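Local coordinates for periplasmic binding protein (Veillonella parvula, PDB 4LJS) that probably captures a nutrient, perhaps a metal complex or cofactor, outside the cytoplasmic membrane and delivers it to an ABC-type importer, at residues 46-51 / 67-72; 55-60 / 295-300; 112-117 / 137-142. All blocks are in the same frame, centred on the assembly; numbering follows the deposited sequence.

Contact 1: 46-51 / 67-72; sequences RVVAMW and IVAGMG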
loop_
_atom_site.group_PDB
_atom_site.type_symbol
_atom_site.label_atom_id
_atom_site.label_comp_id
_atom_site.label_asym_id
_atom_site.label_seq_id
_atom_site.Cartn_x
_atom_site.Cartn_y
_atom_site.Cartn_z
ATOM N N ARG A 46 -18.453 -9.585 9.652
ATOM C CA ARG A 46 -17.334 -10.104 10.427
ATOM C C ARG A 46 -16.135 -10.329 9.517
ATOM O O ARG A 46 -16.003 -11.380 8.888
ATOM C CB ARG A 46 -17.730 -11.414 11.115
ATOM C CG ARG A 46 -18.830 -11.255 12.157
ATOM C CD ARG A 46 -19.138 -12.571 12.861
ATOM N NE ARG A 46 -17.972 -13.071 13.582
ATOM C CZ ARG A 46 -17.601 -12.659 14.792
ATOM N NH1 ARG A 46 -16.519 -13.171 15.360
ATOM N NH2 ARG A 46 -18.304 -11.732 15.432
ATOM N N VAL A 47 -15.261 -9.336 9.457
ATOM C CA VAL A 47 -14.161 -9.349 8.504
ATOM C C VAL A 47 -12.844 -9.719 9.180
ATOM O O VAL A 47 -12.515 -9.210 10.253
ATOM C CB VAL A 47 -14.026 -7.974 7.827
ATOM C CG1 VAL A 47 -12.902 -7.982 6.783
ATOM C CG2 VAL A 47 -15.355 -7.565 7.211
ATOM N N VAL A 48 -12.116 -10.641 8.563
ATOM C CA VAL A 48 -10.737 -10.906 8.935
ATOM C C VAL A 48 -9.876 -10.231 7.874
ATOM O O VAL A 48 -10.001 -10.509 6.675
ATOM C CB VAL A 48 -10.449 -12.415 9.032
ATOM C CG1 VAL A 48 -8.955 -12.675 9.182
ATOM C CG2 VAL A 48 -11.222 -13.029 10.213
ATOM N N ALA A 49 -9.044 -9.298 8.317
ATOM C CA ALA A 49 -8.278 -8.461 7.400
ATOM C C ALA A 49 -6.785 -8.641 7.653
ATOM O O ALA A 49 -6.289 -8.374 8.756
ATOM C CB ALA A 49 -8.688 -6.999 7.550
HETATM N N MSE A 50 -6.076 -9.111 6.632
HETATM C CA MSE A 50 -4.642 -9.354 6.754
HETATM C C MSE A 50 -3.841 -8.252 6.067
HETATM O O MSE A 50 -4.099 -7.920 4.913
HETATM C CB MSE A 50 -4.280 -10.726 6.167
HETATM C CG MSE A 50 -2.963 -11.311 6.663
HETATM SE SE MSE A 50 -3.065 -12.154 8.433
HETATM C CE MSE A 50 -4.957 -12.369 8.434
ATOM N N TRP A 51 -2.885 -7.692 6.807
ATOM C CA TRP A 51 -1.947 -6.672 6.326
ATOM C C TRP A 51 -2.551 -5.276 6.194
ATOM O O TRP A 51 -3.770 -5.119 6.065
ATOM C CB TRP A 51 -1.213 -7.111 5.044
ATOM C CG TRP A 51 -0.807 -8.553 5.098
ATOM C CD1 TRP A 51 -1.156 -9.541 4.213
ATOM C CD2 TRP A 51 -0.018 -9.188 6.116
ATOM N NE1 TRP A 51 -0.608 -10.738 4.603
ATOM C CE2 TRP A 51 0.093 -10.552 5.767
ATOM C CE3 TRP A 51 0.617 -8.735 7.280
ATOM C CZ2 TRP A 51 0.801 -11.469 6.550
ATOM C CZ3 TRP A 51 1.322 -9.645 8.050
ATOM C CH2 TRP A 51 1.407 -10.998 7.681
ATOM N N ILE A 67 -14.608 -5.019 11.264
ATOM C CA ILE A 67 -13.393 -5.817 11.355
ATOM C C ILE A 67 -13.286 -6.560 12.694
ATOM O O ILE A 67 -13.236 -5.943 13.760
ATOM C CB ILE A 67 -12.137 -4.949 11.188
ATOM C CG1 ILE A 67 -12.157 -4.213 9.847
ATOM C CG2 ILE A 67 -10.887 -5.808 11.333
ATOM C CD1 ILE A 67 -10.981 -3.261 9.658
ATOM N N VAL A 68 -13.243 -7.887 12.631
ATOM C CA VAL A 68 -13.034 -8.698 13.823
ATOM C C VAL A 68 -11.544 -8.881 14.077
ATOM O O VAL A 68 -11.073 -8.754 15.211
ATOM C CB VAL A 68 -13.727 -10.071 13.714
ATOM C CG1 VAL A 68 -13.336 -10.966 14.896
ATOM C CG2 VAL A 68 -15.236 -9.887 13.669
ATOM N N ALA A 69 -10.799 -9.162 13.011
ATOM C CA ALA A 69 -9.353 -9.289 13.116
ATOM C C ALA A 69 -8.648 -8.425 12.075
ATOM O O ALA A 69 -8.994 -8.445 10.887
ATOM C CB ALA A 69 -8.931 -10.746 12.990
ATOM N N GLY A 70 -7.675 -7.648 12.537
ATOM C CA GLY A 70 -6.876 -6.799 11.669
ATOM C C GLY A 70 -5.437 -7.043 12.045
ATOM O O GLY A 70 -4.899 -6.398 12.952
HETATM N N MSE A 71 -4.810 -7.994 11.362
HETATM C CA MSE A 71 -3.516 -8.495 11.809
HETATM C C MSE A 71 -2.395 -8.093 10.860
HETATM O O MSE A 71 -2.598 -8.017 9.654
HETATM C CB MSE A 71 -3.571 -10.019 11.966
HETATM C CG MSE A 71 -4.652 -10.480 12.942
HETATM SE SE MSE A 71 -4.888 -12.423 13.042
HETATM C CE MSE A 71 -6.216 -12.595 11.641
ATOM N N GLY A 72 -1.212 -7.827 11.407
ATOM C CA GLY A 72 -0.053 -7.568 10.570
ATOM C C GLY A 72 0.545 -6.171 10.626
ATOM O O GLY A 72 1.572 -5.919 10.000
#
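Strands 47-50 and 69-71 run parallel, their axes 4.7 Å apart and 5° from aligned, and the register slips by one residue between Val47 and Val48, a beta bulge that takes in Val68. Val47 O spans the irregularity by accepting two bonds, from Val68 N at 2.8 Å and from Ala69 N at 3.2 Å. The regular ladder follows: Ala49 N to Ala69 O, Met71 N to Ala49 O, Trp51 N to Met71 O. At the bulge Val68 CG2 lies over the centre of the Arg46 guanidinium face, 3.8 Å from Arg46 CZ, while NH1 bonds to Met106 O and NH2 pairs with Glu9. An alanine in place of Arg46 would probably leave Glu9 without its countercharge and open a gap beside Val68 CG2. The bend of Met71 at chi3 (-90°) carries its CE to 3.5 Å from Met50 CE and 3.7 Å from Val48 CG1; both methionines are selenomethionine. Trp51 CZ3 rests 3.5 Å from Gly72 CA, where a CB would collide with the ring. Ala49, Val47 and Ile67 face helix 52-60, completing a beta-alpha-beta unit at the edge of a four-stranded parallel sheet.

Contact 2: 55-60 / 295-300; sequences IETIIA and PGIRLL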
loop_
_atom_site.group_PDB
_atom_site.type_symbol
_atom_site.label_atom_id
_atom_site.label_comp_id
_atom_site.label_asym_id
_atom_site.label_seq_id
_atom_site.Cartn_x
_atom_site.Cartn_y
_atom_site.Cartn_z
ATOM N N ILE A 55 -6.565 -3.558 6.279
ATOM C CA ILE A 55 -7.052 -2.946 7.511
ATOM C C ILE A 55 -7.415 -1.482 7.338
ATOM O O ILE A 55 -8.555 -1.090 7.600
ATOM C CB ILE A 55 -6.018 -3.095 8.643
ATOM C CG1 ILE A 55 -5.705 -4.584 8.864
ATOM C CG2 ILE A 55 -6.537 -2.450 9.929
ATOM C CD1 ILE A 55 -4.394 -4.844 9.577
ATOM N N GLU A 56 -6.452 -0.677 6.887
ATOM C CA GLU A 56 -6.663 0.764 6.768
ATOM C C GLU A 56 -7.655 1.176 5.680
ATOM O O GLU A 56 -8.323 2.205 5.814
ATOM C CB GLU A 56 -5.333 1.514 6.586
ATOM C CG GLU A 56 -4.566 1.706 7.884
ATOM C CD GLU A 56 -3.478 2.762 7.782
ATOM O OE1 GLU A 56 -3.741 3.931 8.152
ATOM O OE2 GLU A 56 -2.359 2.420 7.341
ATOM N N THR A 57 -7.745 0.401 4.598
ATOM C CA THR A 57 -8.689 0.738 3.528
ATOM C C THR A 57 -10.132 0.586 4.012
ATOM O O THR A 57 -10.974 1.448 3.763
ATOM C CB THR A 57 -8.467 -0.100 2.244
ATOM O OG1 THR A 57 -7.115 0.072 1.779
ATOM C CG2 THR A 57 -9.441 0.326 1.138
ATOM N N ILE A 58 -10.413 -0.506 4.718
ATOM C CA ILE A 58 -11.744 -0.717 5.249
ATOM C C ILE A 58 -12.067 0.347 6.300
ATOM O O ILE A 58 -13.181 0.870 6.347
ATOM C CB ILE A 58 -11.915 -2.129 5.816
ATOM C CG1 ILE A 58 -11.894 -3.153 4.677
ATOM C CG2 ILE A 58 -13.216 -2.219 6.602
ATOM C CD1 ILE A 58 -11.648 -4.604 5.143
ATOM N N ILE A 59 -11.077 0.696 7.116
ATOM C CA ILE A 59 -11.255 1.789 8.059
ATOM C C ILE A 59 -11.553 3.108 7.337
ATOM O O ILE A 59 -12.465 3.847 7.726
ATOM C CB ILE A 59 -10.043 1.937 8.988
ATOM C CG1 ILE A 59 -9.957 0.719 9.927
ATOM C CG2 ILE A 59 -10.142 3.225 9.776
ATOM C CD1 ILE A 59 -8.748 0.727 10.862
ATOM N N ALA A 60 -10.811 3.382 6.267
ATOM C CA ALA A 60 -10.972 4.631 5.522
ATOM C C ALA A 60 -12.352 4.745 4.883
ATOM O O ALA A 60 -12.833 5.843 4.628
ATOM C CB ALA A 60 -9.885 4.769 4.445
ATOM N N PRO A 295 -0.328 -0.713 -1.118
ATOM C CA PRO A 295 -0.637 0.169 0.017
ATOM C C PRO A 295 -2.121 0.379 0.270
ATOM O O PRO A 295 -2.481 0.826 1.360
ATOM C CB PRO A 295 -0.003 1.505 -0.404
ATOM C CG PRO A 295 -0.106 1.485 -1.898
ATOM C CD PRO A 295 0.054 0.042 -2.324
ATOM N N GLY A 296 -2.970 0.071 -0.706
ATOM C CA GLY A 296 -4.375 0.418 -0.590
ATOM C C GLY A 296 -4.505 1.920 -0.379
ATOM O O GLY A 296 -3.826 2.705 -1.035
ATOM N N ILE A 297 -5.348 2.318 0.567
ATOM C CA ILE A 297 -5.578 3.736 0.851
ATOM C C ILE A 297 -4.301 4.542 1.149
ATOM O O ILE A 297 -4.279 5.752 0.939
ATOM C CB ILE A 297 -6.631 3.924 1.991
ATOM C CG1 ILE A 297 -7.196 5.345 1.994
ATOM C CG2 ILE A 297 -6.043 3.561 3.351
ATOM C CD1 ILE A 297 -7.827 5.761 0.685
ATOM N N ARG A 298 -3.236 3.876 1.605
ATOM C CA ARG A 298 -1.997 4.577 1.970
ATOM C C ARG A 298 -1.186 5.042 0.748
ATOM O O ARG A 298 -0.127 5.673 0.879
ATOM C CB ARG A 298 -1.123 3.734 2.915
ATOM C CG ARG A 298 -1.785 3.388 4.254
ATOM C CD ARG A 298 -2.227 4.646 5.001
ATOM N NE ARG A 298 -1.091 5.488 5.363
ATOM C CZ ARG A 298 -0.352 5.322 6.456
ATOM N NH1 ARG A 298 -0.623 4.337 7.317
ATOM N NH2 ARG A 298 0.661 6.147 6.690
ATOM N N LEU A 299 -1.687 4.730 -0.439
ATOM C CA LEU A 299 -1.132 5.287 -1.670
ATOM C C LEU A 299 -1.116 6.830 -1.627
ATOM O O LEU A 299 -0.274 7.469 -2.255
ATOM C CB LEU A 299 -1.934 4.798 -2.880
ATOM C CG LEU A 299 -1.504 5.327 -4.252
ATOM C CD1 LEU A 299 -0.007 5.112 -4.482
ATOM C CD2 LEU A 299 -2.306 4.675 -5.349
ATOM N N LEU A 300 -2.048 7.418 -0.879
ATOM C CA LEU A 300 -2.082 8.867 -0.708
ATOM C C LEU A 300 -0.786 9.411 -0.103
ATOM O O LEU A 300 -0.302 10.470 -0.512
ATOM C CB LEU A 300 -3.283 9.285 0.146
ATOM C CG LEU A 300 -3.443 10.794 0.367
ATOM C CD1 LEU A 300 -3.518 11.547 -0.972
ATOM C CD2 LEU A 300 -4.657 11.107 1.245
#
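Buried polar and apolar packing joins Glu56, Thr57 and Ala60 of helix 52-60 to Ile297 and Arg298, the 3-10 turn leading into helix 299-310. It brings the end of the chain, beyond the last strand of the mixed sheet, back against the first helix of the parallel sheet's domain. The closest approach of the backbones is at Thr57 and Ile297, whose CA atoms are 5.1 Å apart.

Here Ile297 N donates to Thr57 OG1 over 3.1 Å in a nearly straight bond (166° at the hydrogen). The same hydroxyl bonds to Asn53 O one turn back in its own helix, so it links that carbonyl to the start of the incoming turn. Gly296 passes beside it with positive phi, and a CB there would fall only 2.4 Å from Thr57 OG1. With CG1 anti to the backbone N (chi1 -162°), Ile297 extends CG1 to 3.7 Å from Ala60 CB, whereas its CG2 branch lies 3.6 Å from Glu56 O. Leu174 of helix 168-188 also touches Ile297.

Next to this apolar patch Arg298 NH1 and Glu56 OE2 form a salt bridge of 2.6 Å. Glu56 OE2 offers its syn lone pair and sits in the guanidinium plane at its edge, but the carboxylate is turned 81° from that plane, which leaves a single-bond rather than a two-pronged pairing. Gln52 NE2 also binds OE2, Arg80 N binds OE1, and Arg298 reaches Tyr78 O through NH1 and Asp301 through NE.

Several bonds thus hold both charged groups in place. Buried opposite charges this close would be expected to stabilise each other's ionised forms, with the surrounding amide donors and carbonyl acceptor sharing in the compensation.

Contact 3: 112-117 / 137-142; sequences VGWKST and YIAESS. With GOL (glycerol), chain B.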
loop_
_atom_site.group_PDB
_atom_site.type_symbol
_atom_site.label_atom_id
_atom_site.label_comp_id
_atom_site.label_asym_id
_atom_site.label_seq_id
_atom_site.Cartn_x
_atom_site.Cartn_y
_atom_site.Cartn_z
ATOM N N VAL A 112 -10.030 -10.682 3.806
ATOM C CA VAL A 112 -9.327 -9.835 2.850
ATOM C C VAL A 112 -7.825 -9.972 3.067
ATOM O O VAL A 112 -7.322 -9.778 4.177
ATOM C CB VAL A 112 -9.737 -8.362 3.004
ATOM C CG1 VAL A 112 -9.027 -7.498 1.957
ATOM C CG2 VAL A 112 -11.257 -8.210 2.910
ATOM N N GLY A 113 -7.102 -10.323 2.016
ATOM C CA GLY A 113 -5.668 -10.482 2.157
ATOM C C GLY A 113 -4.900 -10.484 0.855
ATOM O O GLY A 113 -5.312 -9.876 -0.137
ATOM N N TRP A 114 -3.771 -11.180 0.875
ATOM C CA TRP A 114 -2.884 -11.269 -0.264
ATOM C C TRP A 114 -2.948 -12.664 -0.878
ATOM O O TRP A 114 -3.565 -13.576 -0.313
ATOM C CB TRP A 114 -1.449 -10.947 0.164
ATOM C CG TRP A 114 -1.250 -9.527 0.583
ATOM C CD1 TRP A 114 -2.219 -8.582 0.754
ATOM C CD2 TRP A 114 0.001 -8.877 0.878
ATOM N NE1 TRP A 114 -1.656 -7.391 1.138
ATOM C CE2 TRP A 114 -0.295 -7.542 1.220
ATOM C CE3 TRP A 114 1.339 -9.294 0.875
ATOM C CZ2 TRP A 114 0.697 -6.619 1.566
ATOM C CZ3 TRP A 114 2.321 -8.380 1.222
ATOM C CH2 TRP A 114 1.994 -7.055 1.563
ATOM N N LYS A 115 -2.310 -12.821 -2.034
ATOM C CA LYS A 115 -2.246 -14.113 -2.719
ATOM C C LYS A 115 -1.774 -15.232 -1.786
ATOM O O LYS A 115 -2.360 -16.314 -1.758
ATOM C CB LYS A 115 -1.325 -14.018 -3.943
ATOM C CG LYS A 115 -0.875 -15.360 -4.541
ATOM C CD LYS A 115 0.129 -15.123 -5.670
ATOM C CE LYS A 115 1.424 -15.896 -5.462
ATOM N NZ LYS A 115 2.539 -15.349 -6.300
ATOM N N SER A 116 -0.729 -14.957 -1.009
ATOM C CA SER A 116 -0.149 -15.955 -0.109
ATOM C C SER A 116 -1.017 -16.263 1.113
ATOM O O SER A 116 -0.794 -17.256 1.797
ATOM C CB SER A 116 1.234 -15.500 0.365
ATOM O OG SER A 116 1.111 -14.345 1.187
ATOM N N THR A 117 -1.992 -15.410 1.399
ATOM C CA THR A 117 -2.829 -15.607 2.581
ATOM C C THR A 117 -3.751 -16.822 2.444
ATOM O O THR A 117 -4.081 -17.480 3.434
ATOM C CB THR A 117 -3.711 -14.372 2.869
ATOM O OG1 THR A 117 -2.918 -13.181 2.828
ATOM C CG2 THR A 117 -4.377 -14.486 4.234
ATOM N N TYR A 137 -11.464 -11.873 -0.613
ATOM C CA TYR A 137 -10.996 -10.877 -1.563
ATOM C C TYR A 137 -9.483 -10.752 -1.464
ATOM O O TYR A 137 -8.935 -10.605 -0.373
ATOM C CB TYR A 137 -11.664 -9.514 -1.347
ATOM C CG TYR A 137 -11.206 -8.496 -2.364
ATOM C CD1 TYR A 137 -11.692 -8.528 -3.666
ATOM C CD2 TYR A 137 -10.268 -7.522 -2.036
ATOM C CE1 TYR A 137 -11.272 -7.611 -4.616
ATOM C CE2 TYR A 137 -9.836 -6.591 -2.988
ATOM C CZ TYR A 137 -10.343 -6.645 -4.274
ATOM O OH TYR A 137 -9.927 -5.739 -5.231
ATOM N N ILE A 138 -8.825 -10.811 -2.617
ATOM C CA ILE A 138 -7.369 -10.833 -2.694
ATOM C C ILE A 138 -6.837 -9.589 -3.420
ATOM O O ILE A 138 -7.327 -9.236 -4.493
ATOM C CB ILE A 138 -6.912 -12.122 -3.417
ATOM C CG1 ILE A 138 -7.261 -13.339 -2.556
ATOM C CG2 ILE A 138 -5.418 -12.085 -3.734
ATOM C CD1 ILE A 138 -7.100 -14.671 -3.265
ATOM N N ALA A 139 -5.852 -8.914 -2.827
ATOM C CA ALA A 139 -5.235 -7.751 -3.474
ATOM C C ALA A 139 -4.540 -8.148 -4.774
ATOM O O ALA A 139 -3.615 -8.963 -4.767
ATOM C CB ALA A 139 -4.243 -7.091 -2.546
ATOM N N GLU A 140 -4.973 -7.567 -5.887
ATOM C CA GLU A 140 -4.346 -7.860 -7.173
ATOM C C GLU A 140 -2.849 -7.512 -7.200
ATOM O O GLU A 140 -2.062 -8.186 -7.859
ATOM C CB GLU A 140 -5.075 -7.148 -8.317
ATOM C CG GLU A 140 -4.536 -7.522 -9.679
ATOM C CD GLU A 140 -5.117 -6.678 -10.798
ATOM O OE1 GLU A 140 -5.900 -5.747 -10.504
ATOM O OE2 GLU A 140 -4.781 -6.953 -11.973
ATOM N N SER A 141 -2.449 -6.474 -6.475
ATOM C CA SER A 141 -1.041 -6.073 -6.475
ATOM C C SER A 141 -0.143 -7.001 -5.654
ATOM O O SER A 141 1.075 -6.798 -5.594
ATOM C CB SER A 141 -0.891 -4.641 -5.979
ATOM O OG SER A 141 -1.223 -4.552 -4.608
ATOM N N SER A 142 -0.734 -8.016 -5.023
ATOM C CA SER A 142 0.044 -9.010 -4.293
ATOM C C SER A 142 0.321 -10.294 -5.102
ATOM O O SER A 142 0.895 -11.247 -4.575
ATOM C CB SER A 142 -0.661 -9.374 -2.987
ATOM O OG SER A 142 -1.805 -10.173 -3.237
HETATM C C1 GOL B . 4.217 -11.929 -1.446
HETATM O O1 GOL B . 4.772 -12.906 -2.298
HETATM C C2 GOL B . 3.077 -12.561 -0.656
HETATM O O2 GOL B . 3.276 -12.373 0.730
HETATM C C3 GOL B . 1.737 -11.963 -1.084
HETATM O O3 GOL B . 1.052 -12.777 -2.009
#
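The pairing of Val112 and Gly113 with Tyr137 and Ile138 belongs to a beta-alpha-beta unit of the parallel sheet, formed by strand 110-113, helix 126-130 and strand 135-138. Gly113 N donates to Tyr137 O at 3.0 Å, and Ala139 N returns the link to Gly113 O at 2.9 Å. Past the strand ends, Ser142 joins the two loops. Its OG, set between the backbone N and the carbonyl carbon (chi1 73°), accepts from Lys115 N at 3.0 Å and donates to Ala139 O at 2.7 Å, which fixes the hydroxyl's direction. Ser142 CB lies over the Trp114 indole, offset toward the rim, in a CH-pi contact 4.0 Å from the centroid of the five-membered ring. A glycerol, probably from the crystallisation liquor, bridges the loops: its O3 accepts from Ser116 N and donates to Ser142 O, each at 3.0 Å, and its C3 comes 3.3 Å from Trp114 CE3 at the ring edge. Trp114 NE1 bonds to Asn53 OD1, and the indole also meets Trp51. Strand 110-113 lies between 47-50 and 135-138, while Tyr157 of helix 151-164 touches Val112 and Ala139, and strand 19-29 flanks Tyr137.

The three contacts lie 13 to 14 Å apart between centres and touch one another. Contacts 1 and 3 share the parallel sheet: Met50 N to Val112 O, 2.8 Å, and Val48 O to Val112 N, 2.9 Å, are probable hydrogen bonds. Contact 2 meets contact 1 through Ile55, whose CD1 packs 3.5 Å from Gly70 C, and reaches contact 3 more distantly, Ile58 CD1 being 4.3 Å from Val112 CG2. Glu154 also links 2 and 3, binding both Gly296 N and Ser141 OG. At the ends of the strands Trp51 CD1 lies 3.6 Å from Trp114 CD2, and the Trp51 side chain is about 6 Å from the glycerol, which may mark a pocket there.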